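Local atomic coordinates of capsular polysaccharide export system protein KpsC (Thermosulfurimonas dismutans, PDB entry 6MGD), a protein that acts as a beta-Kdo 2,7-transferase, a glycosyltransferase that probably helps build the conserved glycolipid anchor of Gram-negative bacterial capsules. Residues A[5-10]-A[50-55]; A[155-160]-A[230-235]; A[214-217]-A[222-225]. All coordinates share one frame; numbering follows the deposited sequence.

Contact 1. Residues A[5-10]-A[50-55]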
ATOM      1  N   TYR A   5     -18.910  -6.509  12.947  1.00 56.81           N
ATOM      2  CA  TYR A   5     -18.761  -5.516  13.998  1.00 55.60           C
ATOM      3  C   TYR A   5     -17.469  -4.745  13.770  1.00 51.32           C
ATOM      4  O   TYR A   5     -16.496  -5.281  13.236  1.00 50.02           O
ATOM      5  CB  TYR A   5     -18.744  -6.163  15.390  1.00 58.90           C
ATOM      6  CG  TYR A   5     -20.053  -6.812  15.767  1.00 62.48           C
ATOM      7  CD1 TYR A   5     -21.043  -6.088  16.415  1.00 64.00           C
ATOM      8  CD2 TYR A   5     -20.301  -8.145  15.469  1.00 64.51           C
ATOM      9  CE1 TYR A   5     -22.245  -6.672  16.761  1.00 67.74           C
ATOM     10  CE2 TYR A   5     -21.501  -8.740  15.809  1.00 68.63           C
ATOM     11  CZ  TYR A   5     -22.469  -7.998  16.456  1.00 70.43           C
ATOM     12  OH  TYR A   5     -23.667  -8.581  16.798  1.00 74.90           O
ATOM     13  N   THR A   6     -17.474  -3.479  14.175  1.00 52.96           N
ATOM     14  CA  THR A   6     -16.306  -2.619  14.048  1.00 51.17           C
ATOM     15  C   THR A   6     -15.633  -2.436  15.403  1.00 52.33           C
ATOM     16  O   THR A   6     -16.279  -2.484  16.453  1.00 54.73           O
ATOM     17  CB  THR A   6     -16.684  -1.254  13.466  1.00 48.97           C
ATOM     18  OG1 THR A   6     -17.691  -0.644  14.284  1.00 50.51           O
ATOM     19  CG2 THR A   6     -17.209  -1.408  12.044  1.00 48.35           C
ATOM     20  N   TYR A   7     -14.320  -2.217  15.367  1.00 50.08           N
ATOM     21  CA  TYR A   7     -13.508  -2.076  16.571  1.00 54.17           C
ATOM     22  C   TYR A   7     -12.919  -0.672  16.606  1.00 53.55           C
ATOM     23  O   TYR A   7     -11.986  -0.366  15.855  1.00 50.86           O
ATOM     24  CB  TYR A   7     -12.409  -3.138  16.615  1.00 54.98           C
ATOM     25  CG  TYR A   7     -11.621  -3.161  17.905  1.00 58.33           C
ATOM     26  CD1 TYR A   7     -10.344  -2.622  17.974  1.00 58.48           C
ATOM     27  CD2 TYR A   7     -12.158  -3.726  19.055  1.00 62.13           C
ATOM     28  CE1 TYR A   7      -9.623  -2.644  19.147  1.00 63.05           C
ATOM     29  CE2 TYR A   7     -11.446  -3.753  20.238  1.00 65.33           C
ATOM     30  CZ  TYR A   7     -10.178  -3.212  20.279  1.00 65.88           C
ATOM     31  OH  TYR A   7      -9.461  -3.237  21.455  1.00 68.58           O
ATOM     32  N   LYS A   8     -13.472   0.176  17.476  1.00 53.90           N
ATOM     33  CA  LYS A   8     -12.932   1.509  17.746  1.00 56.36           C
ATOM     34  C   LYS A   8     -12.856   2.353  16.475  1.00 56.91           C
ATOM     35  O   LYS A   8     -11.838   2.980  16.176  1.00 55.92           O
ATOM     36  CB  LYS A   8     -11.564   1.416  18.427  1.00 56.90           C
ATOM     37  CG  LYS A   8     -11.598   0.746  19.791  1.00 58.64           C
ATOM     38  CD  LYS A   8     -10.202   0.600  20.374  1.00 61.67           C
ATOM     39  CE  LYS A   8     -10.242  -0.057  21.747  1.00 65.33           C
ATOM     40  NZ  LYS A   8      -8.874  -0.350  22.256  1.00 65.49           N
ATOM     41  N   PHE A   9     -13.950   2.361  15.720  1.00 56.85           N
ATOM     42  CA  PHE A   9     -14.084   3.202  14.541  1.00 56.44           C
ATOM     43  C   PHE A   9     -14.783   4.505  14.904  1.00 60.28           C
ATOM     44  O   PHE A   9     -15.663   4.541  15.768  1.00 67.96           O
ATOM     45  CB  PHE A   9     -14.879   2.497  13.438  1.00 54.48           C
ATOM     46  CG  PHE A   9     -14.082   1.498  12.643  1.00 51.74           C
ATOM     47  CD1 PHE A   9     -12.851   1.047  13.092  1.00 51.81           C
ATOM     48  CD2 PHE A   9     -14.568   1.019  11.435  1.00 48.17           C
ATOM     49  CE1 PHE A   9     -12.123   0.131  12.356  1.00 50.25           C
ATOM     50  CE2 PHE A   9     -13.844   0.105  10.695  1.00 47.83           C
ATOM     51  CZ  PHE A   9     -12.620  -0.341  11.156  1.00 48.71           C
ATOM     52  N   SER A  10     -14.385   5.580  14.231  1.00 58.74           N
ATOM     53  CA  SER A  10     -15.125   6.825  14.347  1.00 59.66           C
ATOM     54  C   SER A  10     -16.441   6.724  13.577  1.00 58.45           C
ATOM     55  O   SER A  10     -16.592   5.917  12.654  1.00 56.41           O
ATOM     56  CB  SER A  10     -14.296   8.002  13.831  1.00 60.60           C
ATOM     57  OG  SER A  10     -14.000   7.860  12.453  1.00 60.15           O
ATOM     58  N   GLY A  50      -6.122  -1.390  10.194  1.00 54.65           N
ATOM     59  CA  GLY A  50      -4.671  -1.432  10.165  1.00 55.77           C
ATOM     60  C   GLY A  50      -4.110  -2.332  11.247  1.00 56.62           C
ATOM     61  O   GLY A  50      -4.573  -3.457  11.460  1.00 56.19           O
ATOM     62  N   SER A  51      -3.100  -1.826  11.950  1.00 57.88           N
ATOM     63  CA  SER A  51      -2.413  -2.569  13.003  1.00 59.97           C
ATOM     64  C   SER A  51      -2.889  -2.157  14.389  1.00 60.90           C
ATOM     65  O   SER A  51      -2.093  -2.066  15.328  1.00 62.48           O
ATOM     66  CB  SER A  51      -0.905  -2.383  12.874  1.00 62.76           C
ATOM     67  OG  SER A  51      -0.454  -2.798  11.597  1.00 62.66           O
ATOM     68  N   THR A  52      -4.191  -1.908  14.543  1.00 60.22           N
ATOM     69  CA  THR A  52      -4.711  -1.445  15.826  1.00 60.75           C
ATOM     70  C   THR A  52      -4.515  -2.491  16.915  1.00 62.39           C
ATOM     71  O   THR A  52      -4.122  -2.160  18.041  1.00 65.63           O
ATOM     72  CB  THR A  52      -6.189  -1.076  15.687  1.00 58.85           C
ATOM     73  OG1 THR A  52      -6.325   0.000  14.751  1.00 59.54           O
ATOM     74  CG2 THR A  52      -6.764  -0.645  17.025  1.00 60.62           C
ATOM     75  N   LEU A  53      -4.773  -3.761  16.600  1.00 61.82           N
ATOM     76  CA  LEU A  53      -4.617  -4.810  17.601  1.00 63.62           C
ATOM     77  C   LEU A  53      -3.151  -5.018  17.963  1.00 67.67           C
ATOM     78  O   LEU A  53      -2.823  -5.242  19.134  1.00 70.10           O
ATOM     79  CB  LEU A  53      -5.239  -6.111  17.097  1.00 62.13           C
ATOM     80  CG  LEU A  53      -6.719  -6.023  16.721  1.00 58.64           C
ATOM     81  CD1 LEU A  53      -7.214  -7.329  16.115  1.00 57.69           C
ATOM     82  CD2 LEU A  53      -7.550  -5.637  17.933  1.00 60.10           C
ATOM     83  N   GLU A  54      -2.256  -4.943  16.976  1.00 62.84           N
ATOM     84  CA  GLU A  54      -0.835  -5.129  17.254  1.00 68.50           C
ATOM     85  C   GLU A  54      -0.272  -3.974  18.074  1.00 69.27           C
ATOM     86  O   GLU A  54       0.597  -4.181  18.928  1.00 73.16           O
ATOM     87  CB  GLU A  54      -0.055  -5.286  15.948  1.00 70.69           C
ATOM     88  CG  GLU A  54      -0.270  -6.617  15.238  1.00 72.17           C
ATOM     89  CD  GLU A  54      -1.610  -6.702  14.531  1.00 70.40           C
ATOM     90  OE1 GLU A  54      -2.180  -5.639  14.203  1.00 68.37           O
ATOM     91  OE2 GLU A  54      -2.093  -7.831  14.304  1.00 72.14           O
ATOM     92  N   ASN A  55      -0.750  -2.751  17.827  1.00 67.82           N
ATOM     93  CA  ASN A  55      -0.290  -1.607  18.608  1.00 70.65           C
ATOM     94  C   ASN A  55      -0.741  -1.704  20.059  1.00 72.96           C
ATOM     95  O   ASN A  55      -0.061  -1.190  20.954  1.00 76.30           O
ATOM     96  CB  ASN A  55      -0.788  -0.308  17.980  1.00 68.55           C
ATOM     97  CG  ASN A  55      -0.237  -0.086  16.588  1.00 67.14           C
ATOM     98  OD1 ASN A  55       0.841  -0.573  16.252  1.00 69.24           O
ATOM     99  ND2 ASN A  55      -0.980   0.647  15.767  1.00 64.14           N
TER
HETATM  100  O   HOH W   1      -9.679  -0.582  14.304  1.00 40.02           O
HETATM  101  O   HOH W   2      -9.190   1.597  15.109  1.00 43.46           O
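Y7, the last residue of strand 4-7, reaches T52 and L53 at the start of helix 52-56 with the CD1-CE1 side of its ring rim. CG is anti to the backbone N (chi1 -173°), and CB points toward 50-55. The contact begins at CD1, 4.1 Å from L53 CD2, and closes at the next ring atom, CE1, 3.8 Å from the same L53 methyl. T52 CG2 sits at the ring edge, near its plane, 4.1 Å from Y7 CE1. L53 CD2 instead comes up obliquely. One ring face carries K8 CG, 3.9 Å above the plane and shifted toward the rim; K8, with a left-handed backbone (phi 58°), lays its chain along the phenol. At the tip, Y7 OH accepts a bond from K8 NZ at 3.1 Å and is also bonded to E56, whose carboxylate forms a salt bridge with K8. K8 and E56, themselves paired, thus hold the hydroxyl end of the ring. Beside the apolar patch two waters bridge the Y7 and K8 carbonyls to T52. Water 1 donates to Y7 O at 2.8 Å and weakly to T52 OG1; water 2 donates to K8 O at 3.2 Å and to T52 OG1 at 3.3 Å. The threonine hydroxyl, bonded to W49 O as well, is thus shared between helix start and strand end. Strands 4-7 and 44-49 are parallel neighbours, and the contact joins the C-terminal end of strand 4-7 to the helix that follows strand 44-49, consistent with the Rossmann-like architecture of GT-B glycosyltransferases.

Contact 2. Residues A[155-160]-A[230-235]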
ATOM      1  N   ILE A 155      20.276   9.331 -12.193  1.00 71.65           N
ATOM      2  CA  ILE A 155      19.254  10.056 -11.445  1.00 71.41           C
ATOM      3  C   ILE A 155      18.521   9.072 -10.541  1.00 68.24           C
ATOM      4  O   ILE A 155      17.876   8.133 -11.025  1.00 68.27           O
ATOM      5  CB  ILE A 155      18.275  10.774 -12.388  1.00 75.35           C
ATOM      6  CG1 ILE A 155      19.031  11.703 -13.342  1.00 79.95           C
ATOM      7  CG2 ILE A 155      17.253  11.573 -11.590  1.00 73.08           C
ATOM      8  CD1 ILE A 155      19.743  12.844 -12.648  1.00 73.93           C
ATOM      9  N   ILE A 156      18.616   9.286  -9.229  1.00 65.94           N
ATOM     10  CA  ILE A 156      17.912   8.487  -8.231  1.00 62.35           C
ATOM     11  C   ILE A 156      16.943   9.397  -7.481  1.00 62.45           C
ATOM     12  O   ILE A 156      17.311  10.511  -7.090  1.00 62.37           O
ATOM     13  CB  ILE A 156      18.892   7.794  -7.262  1.00 60.18           C
ATOM     14  CG1 ILE A 156      19.698   6.712  -7.983  1.00 59.88           C
ATOM     15  CG2 ILE A 156      18.148   7.178  -6.085  1.00 56.66           C
ATOM     16  CD1 ILE A 156      20.567   5.870  -7.053  1.00 57.75           C
ATOM     17  N   VAL A 157      15.704   8.931  -7.299  1.00 59.97           N
ATOM     18  CA  VAL A 157      14.674   9.659  -6.565  1.00 62.14           C
ATOM     19  C   VAL A 157      14.312   8.859  -5.321  1.00 62.62           C
ATOM     20  O   VAL A 157      14.208   7.628  -5.366  1.00 56.35           O
ATOM     21  CB  VAL A 157      13.420   9.923  -7.430  1.00 64.75           C
ATOM     22  CG1 VAL A 157      12.752   8.619  -7.842  1.00 64.75           C
ATOM     23  CG2 VAL A 157      12.428  10.830  -6.704  1.00 65.71           C
ATOM     24  N   VAL A 158      14.136   9.562  -4.207  1.00 58.65           N
ATOM     25  CA  VAL A 158      13.784   8.945  -2.931  1.00 56.74           C
ATOM     26  C   VAL A 158      12.572   9.663  -2.352  1.00 59.75           C
ATOM     27  O   VAL A 158      12.680  10.828  -1.945  1.00 60.49           O
ATOM     28  CB  VAL A 158      14.966   8.975  -1.945  1.00 55.58           C
ATOM     29  CG1 VAL A 158      14.524   8.508  -0.564  1.00 53.98           C
ATOM     30  CG2 VAL A 158      16.114   8.115  -2.454  1.00 54.64           C
ATOM     31  N   PRO A 159      11.402   9.021  -2.306  1.00 59.40           N
ATOM     32  CA  PRO A 159      10.220   9.654  -1.700  1.00 60.96           C
ATOM     33  C   PRO A 159      10.237   9.462  -0.191  1.00 60.97           C
ATOM     34  O   PRO A 159      10.278   8.333   0.301  1.00 60.44           O
ATOM     35  CB  PRO A 159       9.049   8.909  -2.352  1.00 61.23           C
ATOM     36  CG  PRO A 159       9.604   7.557  -2.658  1.00 59.07           C
ATOM     37  CD  PRO A 159      11.076   7.739  -2.955  1.00 58.56           C
ATOM     38  N   GLY A 160      10.219  10.570   0.543  1.00 62.70           N
ATOM     39  CA  GLY A 160      10.144  10.487   1.986  1.00 61.80           C
ATOM     40  C   GLY A 160       8.779  10.021   2.457  1.00 61.80           C
ATOM     41  O   GLY A 160       7.763  10.201   1.787  1.00 61.72           O
ATOM     42  N   TYR A 230       4.280  12.058  -9.318  1.00 96.70           N
ATOM     43  CA  TYR A 230       4.365  11.103 -10.421  1.00 95.19           C
ATOM     44  C   TYR A 230       5.134  11.619 -11.637  1.00 94.52           C
ATOM     45  O   TYR A 230       5.718  10.825 -12.382  1.00 91.90           O
ATOM     46  CB  TYR A 230       2.939  10.705 -10.806  1.00 99.61           C
ATOM     47  CG  TYR A 230       1.928  11.354  -9.883  1.00103.68           C
ATOM     48  CD1 TYR A 230       1.352  12.574 -10.209  1.00109.50           C
ATOM     49  CD2 TYR A 230       1.584  10.770  -8.665  1.00101.66           C
ATOM     50  CE1 TYR A 230       0.448  13.187  -9.363  1.00112.61           C
ATOM     51  CE2 TYR A 230       0.681  11.380  -7.808  1.00104.71           C
ATOM     52  CZ  TYR A 230       0.115  12.585  -8.166  1.00110.14           C
ATOM     53  OH  TYR A 230      -0.786  13.190  -7.319  1.00113.27           O
ATOM     54  N   ASP A 231       5.148  12.934 -11.861  1.00 95.80           N
ATOM     55  CA  ASP A 231       5.986  13.516 -12.903  1.00 95.86           C
ATOM     56  C   ASP A 231       7.325  14.002 -12.358  1.00 94.24           C
ATOM     57  O   ASP A 231       7.947  14.901 -12.936  1.00 98.03           O
ATOM     58  CB  ASP A 231       5.254  14.640 -13.632  1.00100.89           C
ATOM     59  CG  ASP A 231       4.178  14.117 -14.566  1.00101.57           C
ATOM     60  OD1 ASP A 231       2.981  14.289 -14.256  1.00103.55           O
ATOM     61  OD2 ASP A 231       4.534  13.511 -15.602  1.00 99.72           O
ATOM     62  N   ILE A 232       7.756  13.446 -11.225  1.00 97.02           N
ATOM     63  CA  ILE A 232       9.177  13.339 -10.914  1.00 93.45           C
ATOM     64  C   ILE A 232       9.686  11.936 -11.245  1.00 89.57           C
ATOM     65  O   ILE A 232      10.896  11.762 -11.456  1.00 87.13           O
ATOM     66  CB  ILE A 232       9.470  13.689  -9.436  1.00 92.60           C
ATOM     67  CG1 ILE A 232       8.957  15.082  -9.079  1.00 97.50           C
ATOM     68  CG2 ILE A 232      10.962  13.672  -9.151  1.00 90.84           C
ATOM     69  CD1 ILE A 232       9.107  15.412  -7.598  1.00 97.15           C
ATOM     70  N   ILE A 233       8.795  10.944 -11.328  1.00 88.50           N
ATOM     71  CA  ILE A 233       9.193   9.573 -11.654  1.00 85.36           C
ATOM     72  C   ILE A 233       9.772   9.501 -13.063  1.00 83.94           C
ATOM     73  O   ILE A 233      10.803   8.859 -13.298  1.00 80.77           O
ATOM     74  CB  ILE A 233       7.992   8.622 -11.495  1.00 87.72           C
ATOM     75  CG1 ILE A 233       7.371   8.771 -10.105  1.00 89.64           C
ATOM     76  CG2 ILE A 233       8.398   7.174 -11.765  1.00 85.04           C
ATOM     77  CD1 ILE A 233       6.182   7.862  -9.855  1.00 92.38           C
ATOM     78  N   SER A 234       9.110  10.157 -14.023  1.00 86.29           N
ATOM     79  CA  SER A 234       9.501  10.048 -15.427  1.00 85.53           C
ATOM     80  C   SER A 234      10.904  10.587 -15.677  1.00 84.50           C
ATOM     81  O   SER A 234      11.583  10.138 -16.608  1.00 83.42           O
ATOM     82  CB  SER A 234       8.488  10.785 -16.304  1.00 89.47           C
ATOM     83  OG  SER A 234       8.417  12.156 -15.954  1.00 92.45           O
ATOM     84  N   TYR A 235      11.353  11.543 -14.866  1.00 86.24           N
ATOM     85  CA  TYR A 235      12.696  12.093 -14.996  1.00 86.48           C
ATOM     86  C   TYR A 235      13.751  11.260 -14.277  1.00 81.68           C
ATOM     87  O   TYR A 235      14.943  11.561 -14.405  1.00 82.21           O
ATOM     88  CB  TYR A 235      12.731  13.530 -14.465  1.00 89.60           C
ATOM     89  CG  TYR A 235      11.820  14.484 -15.205  1.00 94.76           C
ATOM     90  CD1 TYR A 235      11.260  15.582 -14.562  1.00 97.65           C
ATOM     91  CD2 TYR A 235      11.522  14.290 -16.549  1.00 96.77           C
ATOM     92  CE1 TYR A 235      10.426  16.456 -15.235  1.00102.92           C
ATOM     93  CE2 TYR A 235      10.690  15.158 -17.229  1.00102.22           C
ATOM     94  CZ  TYR A 235      10.146  16.239 -16.569  1.00105.90           C
ATOM     95  OH  TYR A 235       9.317  17.107 -17.244  1.00112.21           O
TER
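V157 and I232 form the apolar part of this contact, in which strand 155-159 meets the short, weakly bonded helix 230-233. A single pair of methyls does the touching, V157 CG2 and I232 CG2 at 4.0 Å, and the two side chains lie at a slant to each other. In V157 the other methyl, CG1, stands between backbone N and carbonyl carbon (chi1 63°), which puts CG2 anti to N and on the side facing the helix. Beyond the pair, I232 also packs on R147 and C224, while V157 leans on V239 of the adjacent strand. I233 starts out away from strand 155-159 and packs on F246 and E249 of helix 246-253. A second kind of meeting sets a methyl against a carbonyl: I155 CG2 lies 3.6 Å from Y235 O, with I155 CB at 4.0 Å from that oxygen. The phenol of Y235 takes no share in this; it runs off toward P148. Hydrogen bonds supply the directional element, but around the contact. The backbones of I155 and V157 bond to E238 of the parallel strand 238-241, and I155 also to D237, whose side-chain OD2 accepts from I155 N; within 230-235, I233 N to Y230 O (3.3 Å) and Y235 N to I232 O (3.4 Å) are both weak. Helix 230-233 packs on strand 155-159 just before the chain enters strand 238-241. Van der Waals contact alone joins the two segments directly, so side-chain shape, rather than polar pairing, probably sets the spacing.

Contact 3. Residues A[214-217]-A[222-225]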
ATOM      1  N   GLY A 214      19.202  20.455   6.575  1.00 93.01           N
ATOM      2  CA  GLY A 214      20.637  20.615   6.414  1.00 96.18           C
ATOM      3  C   GLY A 214      21.381  19.294   6.462  1.00 91.13           C
ATOM      4  O   GLY A 214      22.324  19.074   5.698  1.00 91.54           O
ATOM      5  N   GLU A 215      20.969  18.398   7.361  1.00 95.71           N
ATOM      6  CA  GLU A 215      21.573  17.075   7.439  1.00 91.84           C
ATOM      7  C   GLU A 215      21.071  16.141   6.347  1.00 86.32           C
ATOM      8  O   GLU A 215      21.714  15.119   6.080  1.00 84.84           O
ATOM      9  CB  GLU A 215      21.313  16.460   8.816  1.00 91.79           C
ATOM     10  CG  GLU A 215      19.842  16.350   9.184  1.00 90.50           C
ATOM     11  CD  GLU A 215      19.635  16.049  10.656  1.00 92.64           C
ATOM     12  OE1 GLU A 215      18.792  16.718  11.290  1.00 95.34           O
ATOM     13  OE2 GLU A 215      20.321  15.147  11.181  1.00 92.20           O
ATOM     14  N   LEU A 216      19.941  16.465   5.714  1.00 87.81           N
ATOM     15  CA  LEU A 216      19.489  15.686   4.566  1.00 83.15           C
ATOM     16  C   LEU A 216      20.400  15.902   3.365  1.00 82.80           C
ATOM     17  O   LEU A 216      20.733  14.949   2.652  1.00 80.28           O
ATOM     18  CB  LEU A 216      18.046  16.054   4.216  1.00 84.74           C
ATOM     19  CG  LEU A 216      16.964  15.792   5.264  1.00 85.50           C
ATOM     20  CD1 LEU A 216      15.632  16.347   4.791  1.00 86.90           C
ATOM     21  CD2 LEU A 216      16.852  14.306   5.560  1.00 82.07           C
ATOM     22  N   LEU A 217      20.819  17.149   3.134  1.00 80.72           N
ATOM     23  CA  LEU A 217      21.674  17.489   2.004  1.00 81.12           C
ATOM     24  C   LEU A 217      23.067  16.882   2.097  1.00 82.51           C
ATOM     25  O   LEU A 217      23.779  16.859   1.087  1.00 83.83           O
ATOM     26  CB  LEU A 217      21.783  19.010   1.871  1.00 84.89           C
ATOM     27  CG  LEU A 217      20.554  19.733   1.319  1.00 83.81           C
ATOM     28  CD1 LEU A 217      20.744  21.241   1.385  1.00 90.54           C
ATOM     29  CD2 LEU A 217      20.270  19.290  -0.110  1.00 80.06           C
ATOM     30  N   GLU A 222      19.806  17.393  -4.065  1.00 80.18           N
ATOM     31  CA  GLU A 222      18.790  18.425  -3.919  1.00 83.29           C
ATOM     32  C   GLU A 222      17.566  17.835  -3.233  1.00 80.96           C
ATOM     33  O   GLU A 222      17.416  16.616  -3.116  1.00 78.28           O
ATOM     34  CB  GLU A 222      18.409  19.045  -5.274  1.00 86.88           C
ATOM     35  CG  GLU A 222      17.229  18.385  -5.974  1.00 86.84           C
ATOM     36  CD  GLU A 222      16.744  19.184  -7.173  1.00 91.30           C
ATOM     37  OE1 GLU A 222      16.893  18.701  -8.315  1.00 90.51           O
ATOM     38  OE2 GLU A 222      16.225  20.304  -6.973  1.00 95.35           O
ATOM     39  N   ILE A 223      16.689  18.720  -2.767  1.00 83.09           N
ATOM     40  CA  ILE A 223      15.477  18.340  -2.047  1.00 82.38           C
ATOM     41  C   ILE A 223      14.304  18.894  -2.844  1.00 86.29           C
ATOM     42  O   ILE A 223      14.019  20.096  -2.787  1.00 91.43           O
ATOM     43  CB  ILE A 223      15.477  18.857  -0.604  1.00 83.51           C
ATOM     44  CG1 ILE A 223      16.625  18.216   0.182  1.00 80.84           C
ATOM     45  CG2 ILE A 223      14.139  18.585   0.079  1.00 83.64           C
ATOM     46  CD1 ILE A 223      16.702  18.624   1.647  1.00 82.03           C
ATOM     47  N   CYS A 224      13.624  18.029  -3.597  1.00 86.24           N
ATOM     48  CA  CYS A 224      12.499  18.446  -4.436  1.00 89.98           C
ATOM     49  C   CYS A 224      11.271  18.611  -3.554  1.00 92.16           C
ATOM     50  O   CYS A 224      10.525  17.659  -3.325  1.00 89.40           O
ATOM     51  CB  CYS A 224      12.239  17.434  -5.546  1.00 87.79           C
ATOM     52  SG  CYS A 224      11.276  18.073  -6.942  1.00 92.55           S
ATOM     53  N   VAL A 225      11.051  19.837  -3.077  1.00 92.98           N
ATOM     54  CA  VAL A 225       9.975  20.094  -2.131  1.00 95.77           C
ATOM     55  C   VAL A 225       8.601  20.140  -2.790  1.00 99.09           C
ATOM     56  O   VAL A 225       7.590  19.949  -2.104  1.00 99.51           O
ATOM     57  CB  VAL A 225      10.246  21.393  -1.357  1.00 99.50           C
ATOM     58  CG1 VAL A 225      11.090  21.096  -0.125  1.00 96.09           C
ATOM     59  CG2 VAL A 225      10.969  22.393  -2.250  1.00103.58           C
TER
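L217 meets E222 at its backbone and not at its flat carboxylate: L217 CD2 is 4.2 Å from E222 CA, and the glutamate side chain leaves its backbone pointing away from 214-217. The carboxylate is engaged elsewhere: its OE1 is hydrogen-bonded to Y193 OH, and its chain packs on V195. The setting is the edge of a parallel sheet, consistent with a Rossmann-like GT-B domain, where the short, weakly bonded strand 222-223 flanks strand 193-197 and E222 bonds through its backbone to Y196. The preceding residues 214-217 follow helical backbone angles without regular helical bonds, and the chain returns to the strand after only four residues. I223 carries the contact. Its CG1 stands anti to the carbonyl carbon (chi1 -63°), and the extended second torsion (-178°) pushes CD1 out between the two leucines. L216 crosses it at about a right angle, with CB 3.9 Å from I223 CD1 and its own CD1 methyl 4.0 Å from the same atom. Past this point L216 continues onto L179 and L182 of helix 178-188 and onto Y196, tying the loop to the helix layer; I223 also touches P198. L217, an exposed residue that also touches a crystal neighbour, comes in at a slant: its CG is 4.0 Å from I223 CD1, while its CD2 methyl rests 3.8 Å from I223 CG1.

In the fold
The three contacts divide between the two sheets of the chain, as fits the two-domain GT-B architecture. Contact 1 belongs to the mixed, mostly N-terminal sheet; its centre lies about 34 Å from that of contact 2, on the opposite side of the chain's centre, and about 36 Å from that of contact 3. Contacts 2 and 3 both reach the parallel sheet, at an inner strand and at edge strand 222-223, with centres about 14 Å apart. Contact 1 is complete before 155 is reached, whereas 214-225 falls between the two segments of contact 2. Contacts 2 and 3 touch, I232 CD1 lying 3.5 Å from C224 SG: the residue after the edge strand packs on the following helix.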